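Local atomic coordinates of probable transcriptional regulatory protein, Rv1404 (Mycobacterium tuberculosis, PDB entry 2NYX), a protein that probably binds DNA as a transcription regulator of the MarR family, through a winged helix-turn-helix domain. Residues Asp90-Pro95 with Leu102-Lys107. Numbering follows the deposited sequence.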
loop_
_atom_site.group_PDB
_atom_site.type_symbol
_atom_site.label_atom_id
_atom_site.label_comp_id
_atom_site.label_asym_id
_atom_site.label_seq_id
_atom_site.Cartn_x
_atom_site.Cartn_y
_atom_site.Cartn_z
ATOM N N ASP B 90 -12.906 -18.933 -2.088
ATOM C CA ASP B 90 -13.311 -20.324 -1.951
ATOM C C ASP B 90 -12.091 -21.225 -1.759
ATOM O O ASP B 90 -11.026 -20.967 -2.323
ATOM C CB ASP B 90 -14.042 -20.773 -3.208
ATOM C CG ASP B 90 -15.548 -20.542 -3.143
ATOM O OD1 ASP B 90 -16.130 -20.548 -2.028
ATOM O OD2 ASP B 90 -16.161 -20.383 -4.229
ATOM N N ARG B 91 -12.239 -22.278 -0.960
ATOM C CA ARG B 91 -11.216 -23.323 -0.886
ATOM C C ARG B 91 -11.568 -24.455 -1.862
ATOM O O ARG B 91 -12.685 -24.960 -1.846
ATOM C CB ARG B 91 -11.073 -23.853 0.544
ATOM C CG ARG B 91 -10.972 -22.781 1.631
ATOM C CD ARG B 91 -9.672 -21.959 1.555
ATOM N NE ARG B 91 -8.613 -22.540 2.386
ATOM C CZ ARG B 91 -7.490 -23.070 1.910
ATOM N NH1 ARG B 91 -7.257 -23.080 0.602
ATOM N NH2 ARG B 91 -6.596 -23.585 2.740
ATOM N N LEU B 92 -10.624 -24.840 -2.714
ATOM C CA LEU B 92 -10.881 -25.852 -3.736
ATOM C C LEU B 92 -9.988 -27.086 -3.577
ATOM O O LEU B 92 -8.867 -26.966 -3.094
ATOM C CB LEU B 92 -10.668 -25.274 -5.141
ATOM C CG LEU B 92 -11.179 -23.894 -5.552
ATOM C CD1 LEU B 92 -10.590 -23.553 -6.905
ATOM C CD2 LEU B 92 -12.691 -23.816 -5.590
ATOM N N PRO B 93 -10.470 -28.273 -4.010
ATOM C CA PRO B 93 -9.659 -29.487 -3.936
ATOM C C PRO B 93 -8.433 -29.390 -4.835
ATOM O O PRO B 93 -8.500 -28.781 -5.903
ATOM C CB PRO B 93 -10.606 -30.575 -4.460
ATOM C CG PRO B 93 -11.965 -30.017 -4.298
ATOM C CD PRO B 93 -11.789 -28.560 -4.598
ATOM N N HIS B 94 -7.316 -29.965 -4.398
ATOM C CA HIS B 94 -6.106 -29.966 -5.210
ATOM C C HIS B 94 -6.308 -30.921 -6.395
ATOM O O HIS B 94 -6.774 -32.044 -6.200
ATOM C CB HIS B 94 -4.886 -30.357 -4.364
ATOM C CG HIS B 94 -3.595 -30.345 -5.122
ATOM N ND1 HIS B 94 -3.089 -31.465 -5.747
ATOM C CD2 HIS B 94 -2.714 -29.349 -5.366
ATOM C CE1 HIS B 94 -1.952 -31.158 -6.345
ATOM N NE2 HIS B 94 -1.701 -29.880 -6.127
ATOM N N PRO B 95 -5.964 -30.476 -7.621
ATOM C CA PRO B 95 -6.186 -31.238 -8.858
ATOM C C PRO B 95 -5.590 -32.649 -8.863
ATOM O O PRO B 95 -6.276 -33.590 -9.265
ATOM C CB PRO B 95 -5.510 -30.374 -9.932
ATOM C CG PRO B 95 -4.601 -29.460 -9.185
ATOM C CD PRO B 95 -5.316 -29.187 -7.906
ATOM N N LEU B 102 -6.615 -25.760 -2.188
ATOM C CA LEU B 102 -6.240 -24.578 -2.952
ATOM C C LEU B 102 -7.119 -23.389 -2.580
ATOM O O LEU B 102 -8.240 -23.566 -2.141
ATOM C CB LEU B 102 -6.337 -24.868 -4.451
ATOM C CG LEU B 102 -5.062 -25.199 -5.227
ATOM C CD1 LEU B 102 -4.133 -26.111 -4.460
ATOM C CD2 LEU B 102 -5.409 -25.809 -6.573
ATOM N N ALA B 103 -6.592 -22.182 -2.738
ATOM C CA ALA B 103 -7.365 -20.952 -2.537
ATOM C C ALA B 103 -7.656 -20.276 -3.875
ATOM O O ALA B 103 -6.779 -20.158 -4.724
ATOM C CB ALA B 103 -6.610 -19.997 -1.622
ATOM N N ALA B 104 -8.883 -19.815 -4.059
ATOM C CA ALA B 104 -9.258 -19.149 -5.306
ATOM C C ALA B 104 -10.291 -18.064 -5.078
ATOM O O ALA B 104 -11.004 -18.074 -4.074
ATOM C CB ALA B 104 -9.765 -20.160 -6.343
ATOM N N LEU B 105 -10.365 -17.131 -6.021
ATOM C CA LEU B 105 -11.321 -16.041 -5.932
ATOM C C LEU B 105 -12.752 -16.475 -6.181
ATOM O O LEU B 105 -13.044 -17.362 -6.974
ATOM C CB LEU B 105 -10.970 -14.907 -6.896
ATOM C CG LEU B 105 -9.855 -13.942 -6.502
ATOM C CD1 LEU B 105 -9.636 -12.933 -7.609
ATOM C CD2 LEU B 105 -10.166 -13.240 -5.173
ATOM N N THR B 106 -13.629 -15.794 -5.474
ATOM C CA THR B 106 -15.052 -15.856 -5.629
ATOM C C THR B 106 -15.472 -14.730 -6.581
ATOM O O THR B 106 -14.702 -13.803 -6.819
ATOM C CB THR B 106 -15.640 -15.694 -4.232
ATOM O OG1 THR B 106 -16.241 -16.929 -3.826
ATOM C CG2 THR B 106 -16.637 -14.595 -4.172
ATOM N N LYS B 107 -16.674 -14.811 -7.143
ATOM C CA LYS B 107 -17.168 -13.757 -8.044
ATOM C C LYS B 107 -17.065 -12.372 -7.390
ATOM O O LYS B 107 -16.563 -11.422 -7.989
ATOM C CB LYS B 107 -18.611 -14.026 -8.470
ATOM C CG LYS B 107 -18.947 -13.595 -9.905
ATOM C CD LYS B 107 -18.494 -12.159 -10.247
ATOM C CE LYS B 107 -18.138 -11.995 -11.741
ATOM N NZ LYS B 107 -16.955 -12.809 -12.206
#
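L92 and L102 face each other as an antiparallel hydrogen-bonded pair: L102 N donates a hydrogen bond to L92 O at 2.7 Å, and L92 N donates one to L102 O with an N-H...O angle of 165°. Two residues along, D90 and A104 form the next such pair, with D90 N 2.9 Å from A104 O. L102 O, already bonded to L92 N, also takes a weak, bent hydrogen bond from R91 NH1, 3.0 Å away. The arginine chain is bent at CD and NE (chi2 -67°, chi3 -92°) and folds back over the non-hydrogen-bonded pair R91-A103; NH1 is shared with L101 O, also weakly, and R91 CA makes a CA-H...O contact with L102 O. On the opposite face of the ladder, L92 sets CD1 against A104 CB at 3.5 Å. Past the L92-L102 pair, H94 and P95 meet the two methyls of L102: CD1 lies at the edge of the H94 ring by CD2, while CD2 touches P95 CD, 3.6 Å away. H94 ND1 is held by S97 O within the turn. This is the two-stranded wing of a winged helix, as in other MarR proteins, where it commonly reaches DNA. P59 packs against L92, L102 and A104, R91 rests on V80 and V84 of helix 73-85, and A103 bonds through its backbone to I60, making 102-105 the middle strand of the small sheet.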